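Long-range contact in nicotinate phosphoribosyltransferase (Saccharomyces cerevisiae, PDB 1VLP), which catalyses the first step of NAD biosynthesis from nicotinic acid, the ATP-dependent synthesis of nicotinate ribonucleotide from nicotinate and phosphoribosyl diphosphate: residues D162-K175 with T367-P379. Numbering follows the deposited sequence.
Sequences DWDYENQLEQAEKK and TNFTNDFRKKSEP. With PO4 (phosphate ion), chain E.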
ATOM      1  N   ASP A 162     -13.538  14.043  18.084  1.00  4.15           N
ATOM      2  CA  ASP A 162     -14.702  14.749  17.523  1.00  5.03           C
ATOM      3  C   ASP A 162     -15.204  14.141  16.201  1.00  4.57           C
ATOM      4  O   ASP A 162     -14.999  14.700  15.123  1.00  5.09           O
ATOM      5  CB  ASP A 162     -14.332  16.195  17.328  1.00  6.31           C
ATOM      6  CG  ASP A 162     -15.537  17.077  16.974  1.00  5.31           C
ATOM      7  OD1 ASP A 162     -16.707  16.592  16.994  1.00  7.64           O
ATOM      8  OD2 ASP A 162     -15.275  18.236  16.636  1.00 12.61           O
ATOM      9  N   TRP A 163     -15.826  12.964  16.316  1.00  5.45           N
ATOM     10  CA  TRP A 163     -16.259  12.177  15.176  1.00  5.34           C
ATOM     11  C   TRP A 163     -16.974  10.984  15.769  1.00  3.94           C
ATOM     12  O   TRP A 163     -16.828  10.687  16.952  1.00  3.89           O
ATOM     13  CB  TRP A 163     -15.067  11.707  14.326  1.00  2.00           C
ATOM     14  CG  TRP A 163     -14.079  10.780  15.033  1.00  2.00           C
ATOM     15  CD1 TRP A 163     -13.018  11.154  15.793  1.00  2.00           C
ATOM     16  CD2 TRP A 163     -14.090   9.352  15.039  1.00  5.89           C
ATOM     17  NE1 TRP A 163     -12.371  10.053  16.274  1.00  2.00           N
ATOM     18  CE2 TRP A 163     -13.017   8.931  15.852  1.00  2.00           C
ATOM     19  CE3 TRP A 163     -14.910   8.374  14.430  1.00  2.08           C
ATOM     20  CZ2 TRP A 163     -12.723   7.588  16.069  1.00  3.89           C
ATOM     21  CZ3 TRP A 163     -14.617   7.049  14.626  1.00  6.55           C
ATOM     22  CH2 TRP A 163     -13.523   6.657  15.453  1.00  4.45           C
ATOM     23  N   ASP A 164     -17.723  10.274  14.947  1.00  3.54           N
ATOM     24  CA  ASP A 164     -18.318   9.015  15.367  1.00  5.37           C
ATOM     25  C   ASP A 164     -18.562   8.135  14.129  1.00  7.13           C
ATOM     26  O   ASP A 164     -18.139   8.476  13.013  1.00  4.05           O
ATOM     27  CB  ASP A 164     -19.625   9.244  16.149  1.00  8.77           C
ATOM     28  CG  ASP A 164     -20.708   9.922  15.315  1.00 12.48           C
ATOM     29  OD1 ASP A 164     -20.743   9.738  14.071  1.00  8.10           O
ATOM     30  OD2 ASP A 164     -21.529  10.661  15.905  1.00 15.02           O
ATOM     31  N   TYR A 165     -19.206   6.996  14.335  1.00  2.64           N
ATOM     32  CA  TYR A 165     -19.350   5.999  13.246  1.00  3.46           C
ATOM     33  C   TYR A 165     -20.666   6.070  12.508  1.00  5.97           C
ATOM     34  O   TYR A 165     -20.908   5.271  11.613  1.00  6.54           O
ATOM     35  CB  TYR A 165     -19.168   4.577  13.792  1.00  7.37           C
ATOM     36  CG  TYR A 165     -17.779   4.230  14.230  1.00  5.84           C
ATOM     37  CD1 TYR A 165     -16.829   3.839  13.314  1.00  3.84           C
ATOM     38  CD2 TYR A 165     -17.426   4.225  15.577  1.00  4.96           C
ATOM     39  CE1 TYR A 165     -15.543   3.506  13.690  1.00  6.33           C
ATOM     40  CE2 TYR A 165     -16.119   3.867  15.974  1.00 10.74           C
ATOM     41  CZ  TYR A 165     -15.193   3.500  15.011  1.00  4.12           C
ATOM     42  OH  TYR A 165     -13.923   3.142  15.336  1.00  4.38           O
ATOM     43  N   GLU A 166     -21.501   7.061  12.823  1.00  4.36           N
ATOM     44  CA  GLU A 166     -22.816   7.160  12.236  1.00  5.40           C
ATOM     45  C   GLU A 166     -22.697   7.261  10.738  1.00  7.40           C
ATOM     46  O   GLU A 166     -21.866   8.006  10.223  1.00  6.69           O
ATOM     47  CB  GLU A 166     -23.565   8.365  12.775  1.00  8.35           C
ATOM     48  CG  GLU A 166     -23.881   8.215  14.279  1.00 15.73           C
ATOM     49  CD  GLU A 166     -24.721   6.963  14.598  1.00 30.41           C
ATOM     50  OE1 GLU A 166     -25.905   6.903  14.161  1.00 28.25           O
ATOM     51  OE2 GLU A 166     -24.180   6.046  15.271  1.00 29.68           O
ATOM     52  N   ASN A 167     -23.507   6.449  10.075  1.00  6.21           N
ATOM     53  CA  ASN A 167     -23.640   6.430   8.623  1.00  7.72           C
ATOM     54  C   ASN A 167     -22.414   5.936   7.834  1.00  3.64           C
ATOM     55  O   ASN A 167     -22.402   6.076   6.599  1.00  4.51           O
ATOM     56  CB  ASN A 167     -24.083   7.791   8.099  1.00  6.78           C
ATOM     57  CG  ASN A 167     -25.459   8.197   8.631  1.00 20.05           C
ATOM     58  OD1 ASN A 167     -26.448   7.466   8.444  1.00 29.01           O
ATOM     59  ND2 ASN A 167     -25.521   9.334   9.330  1.00 38.48           N
ATOM     60  N   GLN A 168     -21.395   5.391   8.514  1.00  2.77           N
ATOM     61  CA  GLN A 168     -20.187   4.869   7.817  1.00  4.38           C
ATOM     62  C   GLN A 168     -20.557   3.719   6.874  1.00  4.39           C
ATOM     63  O   GLN A 168     -20.197   3.693   5.672  1.00  3.07           O
ATOM     64  CB  GLN A 168     -19.129   4.413   8.816  1.00  2.00           C
ATOM     65  CG  GLN A 168     -18.330   5.582   9.416  1.00  2.00           C
ATOM     66  CD  GLN A 168     -17.580   6.352   8.342  1.00  4.26           C
ATOM     67  OE1 GLN A 168     -16.951   5.709   7.504  1.00  6.54           O
ATOM     68  NE2 GLN A 168     -17.611   7.722   8.380  1.00  3.59           N
ATOM     69  N   LEU A 169     -21.364   2.798   7.359  1.00  4.50           N
ATOM     70  CA  LEU A 169     -21.741   1.687   6.460  1.00  4.95           C
ATOM     71  C   LEU A 169     -22.518   2.189   5.213  1.00  4.32           C
ATOM     72  O   LEU A 169     -22.192   1.823   4.080  1.00  4.30           O
ATOM     73  CB  LEU A 169     -22.542   0.656   7.246  1.00  4.73           C
ATOM     74  CG  LEU A 169     -22.944  -0.662   6.565  1.00  4.00           C
ATOM     75  CD1 LEU A 169     -23.352  -1.562   7.730  1.00  7.27           C
ATOM     76  CD2 LEU A 169     -24.083  -0.472   5.578  1.00  5.60           C
ATOM     77  N   GLU A 170     -23.544   3.014   5.452  1.00  5.60           N
ATOM     78  CA  GLU A 170     -24.385   3.581   4.405  1.00  5.00           C
ATOM     79  C   GLU A 170     -23.608   4.431   3.382  1.00  2.90           C
ATOM     80  O   GLU A 170     -23.894   4.390   2.165  1.00  2.00           O
ATOM     81  CB  GLU A 170     -25.460   4.434   5.072  1.00  6.41           C
ATOM     82  CG  GLU A 170     -26.486   3.633   5.906  1.00 13.96           C
ATOM     83  CD  GLU A 170     -26.026   3.151   7.309  1.00 16.05           C
ATOM     84  OE1 GLU A 170     -24.944   3.510   7.847  1.00  7.89           O
ATOM     85  OE2 GLU A 170     -26.797   2.349   7.898  1.00 22.11           O
ATOM     86  N   GLN A 171     -22.627   5.190   3.882  1.00  3.32           N
ATOM     87  CA  GLN A 171     -21.798   6.028   3.010  1.00  2.94           C
ATOM     88  C   GLN A 171     -20.925   5.189   2.050  1.00  3.88           C
ATOM     89  O   GLN A 171     -20.790   5.490   0.847  1.00  4.12           O
ATOM     90  CB  GLN A 171     -20.954   6.948   3.892  1.00  7.20           C
ATOM     91  CG  GLN A 171     -19.983   7.770   3.148  1.00 10.79           C
ATOM     92  CD  GLN A 171     -19.279   8.768   4.050  1.00 18.70           C
ATOM     93  OE1 GLN A 171     -19.744   9.896   4.221  1.00 19.09           O
ATOM     94  NE2 GLN A 171     -18.214   8.345   4.665  1.00  6.57           N
ATOM     95  N   ALA A 172     -20.335   4.132   2.600  1.00  2.92           N
ATOM     96  CA  ALA A 172     -19.574   3.197   1.783  1.00  5.55           C
ATOM     97  C   ALA A 172     -20.457   2.487   0.756  1.00  3.56           C
ATOM     98  O   ALA A 172     -20.059   2.308  -0.408  1.00  2.32           O
ATOM     99  CB  ALA A 172     -18.837   2.192   2.649  1.00  4.20           C
ATOM    100  N   GLU A 173     -21.624   2.046   1.198  1.00  4.11           N
ATOM    101  CA  GLU A 173     -22.599   1.398   0.325  1.00  5.13           C
ATOM    102  C   GLU A 173     -22.989   2.269  -0.872  1.00  4.82           C
ATOM    103  O   GLU A 173     -22.975   1.802  -2.029  1.00  3.89           O
ATOM    104  CB  GLU A 173     -23.831   1.017   1.113  1.00  4.87           C
ATOM    105  CG  GLU A 173     -24.824   0.231   0.291  1.00 10.63           C
ATOM    106  CD  GLU A 173     -26.183   0.043   0.978  1.00 15.63           C
ATOM    107  OE1 GLU A 173     -26.452   0.632   2.049  1.00 20.88           O
ATOM    108  OE2 GLU A 173     -27.007  -0.699   0.417  1.00 17.96           O
ATOM    109  N   LYS A 174     -23.260   3.535  -0.606  1.00  4.25           N
ATOM    110  CA  LYS A 174     -23.599   4.495  -1.661  1.00  5.33           C
ATOM    111  C   LYS A 174     -22.472   4.679  -2.649  1.00  5.87           C
ATOM    112  O   LYS A 174     -22.721   4.744  -3.852  1.00  5.00           O
ATOM    113  CB  LYS A 174     -24.011   5.850  -1.057  1.00  8.58           C
ATOM    114  CG  LYS A 174     -24.215   6.917  -2.098  1.00 12.28           C
ATOM    115  CD  LYS A 174     -24.896   8.143  -1.557  1.00 18.93           C
ATOM    116  CE  LYS A 174     -25.168   9.203  -2.640  1.00 27.25           C
ATOM    117  NZ  LYS A 174     -25.460  10.483  -1.903  1.00 26.62           N
ATOM    118  N   LYS A 175     -21.225   4.762  -2.155  1.00  4.25           N
ATOM    119  CA  LYS A 175     -20.060   4.878  -3.030  1.00  5.74           C
ATOM    120  C   LYS A 175     -19.974   3.652  -3.929  1.00  4.72           C
ATOM    121  O   LYS A 175     -19.882   3.773  -5.139  1.00  2.62           O
ATOM    122  CB  LYS A 175     -18.772   5.030  -2.236  1.00  2.33           C
ATOM    123  CG  LYS A 175     -18.741   6.361  -1.472  1.00  4.04           C
ATOM    124  CD  LYS A 175     -17.475   6.461  -0.655  1.00  7.95           C
ATOM    125  CE  LYS A 175     -17.450   7.693   0.188  1.00  6.09           C
ATOM    126  NZ  LYS A 175     -16.249   7.682   1.117  1.00  4.92           N
ATOM    127  N   THR A 367      -7.895   5.609   1.223  1.00  6.21           N
ATOM    128  CA  THR A 367      -8.322   6.532   2.303  1.00  7.38           C
ATOM    129  C   THR A 367      -9.730   7.074   2.169  1.00  5.64           C
ATOM    130  O   THR A 367     -10.416   7.240   3.165  1.00  7.83           O
ATOM    131  CB  THR A 367      -7.313   7.684   2.456  1.00  9.61           C
ATOM    132  OG1 THR A 367      -6.011   7.092   2.589  1.00 13.11           O
ATOM    133  CG2 THR A 367      -7.606   8.504   3.687  1.00 15.76           C
ATOM    134  N   ASN A 368     -10.209   7.298   0.948  1.00  3.19           N
ATOM    135  CA  ASN A 368     -11.566   7.754   0.803  1.00  4.31           C
ATOM    136  C   ASN A 368     -12.581   6.764   1.360  1.00  4.75           C
ATOM    137  O   ASN A 368     -13.651   7.173   1.786  1.00  5.77           O
ATOM    138  CB  ASN A 368     -11.863   8.071  -0.654  1.00  6.23           C
ATOM    139  CG  ASN A 368     -13.226   8.650  -0.831  1.00  6.40           C
ATOM    140  OD1 ASN A 368     -14.167   7.950  -1.154  1.00  8.57           O
ATOM    141  ND2 ASN A 368     -13.340   9.942  -0.622  1.00  7.14           N
ATOM    142  N   PHE A 369     -12.267   5.458   1.319  1.00  2.84           N
ATOM    143  CA  PHE A 369     -13.159   4.470   1.894  1.00  2.76           C
ATOM    144  C   PHE A 369     -13.092   4.451   3.441  1.00  2.83           C
ATOM    145  O   PHE A 369     -14.105   4.486   4.115  1.00  5.49           O
ATOM    146  CB  PHE A 369     -12.909   3.058   1.341  1.00  3.45           C
ATOM    147  CG  PHE A 369     -13.847   2.655   0.219  1.00  7.09           C
ATOM    148  CD1 PHE A 369     -15.244   2.792   0.356  1.00  2.55           C
ATOM    149  CD2 PHE A 369     -13.348   2.148  -0.968  1.00  6.66           C
ATOM    150  CE1 PHE A 369     -16.123   2.405  -0.693  1.00  7.26           C
ATOM    151  CE2 PHE A 369     -14.216   1.777  -2.031  1.00  6.28           C
ATOM    152  CZ  PHE A 369     -15.607   1.936  -1.883  1.00  6.98           C
ATOM    153  N   THR A 370     -11.885   4.345   3.983  1.00  2.85           N
ATOM    154  CA  THR A 370     -11.685   3.997   5.402  1.00  3.40           C
ATOM    155  C   THR A 370     -11.429   5.200   6.327  1.00  2.00           C
ATOM    156  O   THR A 370     -11.283   5.014   7.546  1.00  2.31           O
ATOM    157  CB  THR A 370     -10.480   3.033   5.522  1.00  2.74           C
ATOM    158  OG1 THR A 370      -9.318   3.699   4.992  1.00  3.73           O
ATOM    159  CG2 THR A 370     -10.814   1.748   4.752  1.00  3.66           C
ATOM    160  N   ASN A 371     -11.309   6.406   5.764  1.00  2.01           N
ATOM    161  CA  ASN A 371     -11.104   7.606   6.557  1.00  2.00           C
ATOM    162  C   ASN A 371     -11.792   8.841   5.972  1.00  3.71           C
ATOM    163  O   ASN A 371     -11.170   9.876   5.748  1.00  4.01           O
ATOM    164  CB  ASN A 371      -9.590   7.814   6.883  1.00  2.00           C
ATOM    165  CG  ASN A 371      -9.367   8.489   8.215  1.00  7.22           C
ATOM    166  OD1 ASN A 371     -10.221   9.227   8.674  1.00  2.25           O
ATOM    167  ND2 ASN A 371      -8.185   8.313   8.789  1.00  5.36           N
ATOM    168  N   ASP A 372     -13.117   8.707   5.793  1.00  2.61           N
ATOM    169  CA  ASP A 372     -14.000   9.742   5.301  1.00  5.46           C
ATOM    170  C   ASP A 372     -15.050  10.041   6.383  1.00  5.76           C
ATOM    171  O   ASP A 372     -16.102   9.404   6.414  1.00  3.13           O
ATOM    172  CB  ASP A 372     -14.662   9.299   3.971  1.00  4.79           C
ATOM    173  CG  ASP A 372     -15.544  10.399   3.364  1.00  9.23           C
ATOM    174  OD1 ASP A 372     -15.492  11.540   3.867  1.00  9.15           O
ATOM    175  OD2 ASP A 372     -16.295  10.149   2.397  1.00 10.24           O
ATOM    176  N   PHE A 373     -14.709  10.975   7.276  1.00  3.78           N
ATOM    177  CA  PHE A 373     -15.492  11.327   8.474  1.00  3.77           C
ATOM    178  C   PHE A 373     -15.728  12.823   8.514  1.00  3.23           C
ATOM    179  O   PHE A 373     -14.884  13.631   8.041  1.00  2.51           O
ATOM    180  CB  PHE A 373     -14.757  10.892   9.733  1.00  4.79           C
ATOM    181  CG  PHE A 373     -14.762   9.422   9.957  1.00  2.00           C
ATOM    182  CD1 PHE A 373     -13.913   8.593   9.247  1.00  2.00           C
ATOM    183  CD2 PHE A 373     -15.633   8.849  10.871  1.00  2.54           C
ATOM    184  CE1 PHE A 373     -13.925   7.236   9.464  1.00  2.79           C
ATOM    185  CE2 PHE A 373     -15.654   7.490  11.088  1.00  4.29           C
ATOM    186  CZ  PHE A 373     -14.821   6.678  10.391  1.00  3.20           C
ATOM    187  N   ARG A 374     -16.884  13.209   9.038  1.00  3.91           N
ATOM    188  CA  ARG A 374     -17.181  14.595   9.379  1.00  4.42           C
ATOM    189  C   ARG A 374     -17.032  14.768  10.869  1.00  5.65           C
ATOM    190  O   ARG A 374     -16.957  13.803  11.630  1.00  5.57           O
ATOM    191  CB  ARG A 374     -18.636  14.955   9.034  1.00  5.94           C
ATOM    192  CG  ARG A 374     -19.011  14.897   7.590  1.00 11.38           C
ATOM    193  CD  ARG A 374     -18.264  15.881   6.726  1.00 16.06           C
ATOM    194  NE  ARG A 374     -18.691  15.702   5.337  1.00 24.58           N
ATOM    195  CZ  ARG A 374     -19.846  16.152   4.832  1.00 30.09           C
ATOM    196  NH1 ARG A 374     -20.698  16.835   5.583  1.00 26.41           N
ATOM    197  NH2 ARG A 374     -20.154  15.919   3.560  1.00 29.83           N
ATOM    198  N   LYS A 375     -16.932  16.017  11.311  1.00  4.56           N
ATOM    199  CA  LYS A 375     -16.855  16.301  12.726  1.00  6.39           C
ATOM    200  C   LYS A 375     -18.225  16.039  13.320  1.00  8.76           C
ATOM    201  O   LYS A 375     -19.238  16.305  12.681  1.00  6.49           O
ATOM    202  CB  LYS A 375     -16.385  17.750  12.986  1.00  5.83           C
ATOM    203  CG  LYS A 375     -14.943  17.987  12.585  1.00  4.59           C
ATOM    204  CD  LYS A 375     -14.408  19.338  13.021  1.00  6.75           C
ATOM    205  CE  LYS A 375     -12.898  19.424  12.749  1.00 15.03           C
ATOM    206  NZ  LYS A 375     -12.075  18.536  13.695  1.00  4.97           N
ATOM    207  N   LYS A 376     -18.229  15.546  14.546  1.00  9.99           N
ATOM    208  CA  LYS A 376     -19.489  15.320  15.269  1.00 12.93           C
ATOM    209  C   LYS A 376     -20.043  16.688  15.678  1.00 14.16           C
ATOM    210  O   LYS A 376     -21.251  16.940  15.557  1.00 15.37           O
ATOM    211  CB  LYS A 376     -19.282  14.413  16.473  1.00 13.08           C
ATOM    212  CG  LYS A 376     -20.595  14.144  17.177  1.00 16.87           C
ATOM    213  CD  LYS A 376     -20.527  13.085  18.253  1.00 20.30           C
ATOM    214  CE  LYS A 376     -21.957  12.759  18.758  1.00 27.78           C
ATOM    215  NZ  LYS A 376     -23.017  13.759  18.327  1.00 28.76           N
ATOM    216  N   SER A 377     -19.151  17.587  16.062  1.00 11.28           N
ATOM    217  CA  SER A 377     -19.513  18.935  16.520  1.00 13.66           C
ATOM    218  C   SER A 377     -20.060  19.794  15.379  1.00 14.99           C
ATOM    219  O   SER A 377     -20.923  20.654  15.585  1.00 16.59           O
ATOM    220  CB  SER A 377     -18.297  19.625  17.148  1.00 11.07           C
ATOM    221  OG  SER A 377     -17.234  19.828  16.216  1.00 14.76           O
ATOM    222  N   GLU A 378     -19.518  19.581  14.195  1.00  9.61           N
ATOM    223  CA  GLU A 378     -19.860  20.343  13.021  1.00 14.28           C
ATOM    224  C   GLU A 378     -20.005  19.363  11.885  1.00 12.06           C
ATOM    225  O   GLU A 378     -19.041  19.081  11.183  1.00 12.46           O
ATOM    226  CB  GLU A 378     -18.759  21.369  12.742  1.00 16.29           C
ATOM    227  CG  GLU A 378     -18.834  22.586  13.624  1.00 19.46           C
ATOM    228  CD  GLU A 378     -17.818  23.632  13.189  1.00 27.39           C
ATOM    229  OE1 GLU A 378     -16.611  23.312  13.289  1.00 21.03           O
ATOM    230  OE2 GLU A 378     -18.239  24.753  12.751  1.00 27.67           O
ATOM    231  N   PRO A 379     -21.210  18.783  11.723  1.00 12.65           N
ATOM    232  CA  PRO A 379     -21.413  17.750  10.701  1.00 11.80           C
ATOM    233  C   PRO A 379     -21.118  18.150   9.245  1.00 11.20           C
ATOM    234  O   PRO A 379     -20.960  17.279   8.416  1.00 10.87           O
ATOM    235  CB  PRO A 379     -22.890  17.367  10.875  1.00 12.37           C
ATOM    236  CG  PRO A 379     -23.241  17.803  12.260  1.00 14.14           C
ATOM    237  CD  PRO A 379     -22.440  19.024  12.516  1.00 14.11           C
TER
HETATM  238  P   PO4 E 500      -4.929   6.596  -1.007  1.00 21.92           P
HETATM  239  O1  PO4 E 500      -5.272   5.303  -0.317  1.00 35.64           O
HETATM  240  O2  PO4 E 500      -6.021   7.626  -0.958  1.00 20.07           O
HETATM  241  O3  PO4 E 500      -3.730   7.269  -0.323  1.00 44.72           O
HETATM  242  O4  PO4 E 500      -4.486   6.377  -2.439  1.00 29.83           O
HETATM  243  O   HOH W   1     -12.572  15.697  14.067  1.00  5.23           O
HETATM  244  O   HOH W   2     -12.627  19.301  16.646  1.00  8.77           O
HETATM  245  O   HOH W   3     -18.006  11.456  12.339  1.00  2.00           O
HETATM  246  O   HOH W   4     -14.453   6.299   6.262  1.00  2.00           O
HETATM  247  O   HOH W   5     -17.979  12.652   4.723  1.00 13.69           O
HETATM  248  O   HOH W   6     -16.464   5.496   2.909  1.00  2.00           O
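The terminal amide of Gln-168 lies almost flat on the ring of Phe-373, its plane turned only 11° from the ring's and NE2 3.3 Å above the ring centre. A bend at chi2 (-61°) folds the glutamine chain over this face while its amide still points at the backbone, where NE2 gives Asp-372 O a nearly straight hydrogen bond of 3.0 Å. Gln-171, on an extended chain, brings its own NE2 to the same oxygen from the opposite face of the carbonyl plane, so two amides clasp one carbonyl. The rim of the Phe-373 ring is used as well: Asp-164 O lies at its edge, in the ring plane, and the Trp-163 ring meets it obliquely.

One helical turn beyond Gln-171, Lys-175 stretches out fully to put NZ 2.8 Å from Asp-372 OD2, a salt bridge on the anti lone pair. NZ also gives Asn-368 OD1 a hydrogen bond of 3.1 Å, from above the carbonyl plane of that amide. Water 6 links the same ammonium to Phe-369 O.

At the other end, with CG anti to the backbone N (chi1 -170°), the Asp-162 carboxylate reaches Ser-377 with both oxygens, each through its syn lone pair. OD1 accepts from Ser-377 N at 2.8 Å. OD2 accepts from Ser-377 OG at 2.6 Å. An alanine here would remove both acceptors and is likely to leave the serine hydroxyl and amide without their mates and the 375-377 loop less firmly held.

The contact ties helix 168-181 to the short helix 367-370 and the loop that follow strand 360-365 of the parallel sheet. There Thr-367 N donates a hydrogen bond to a phosphate ion, probably from the crystallisation liquor, at a residue inferred to bind phosphoribosyl diphosphate, as befits a type II phosphoribosyltransferase.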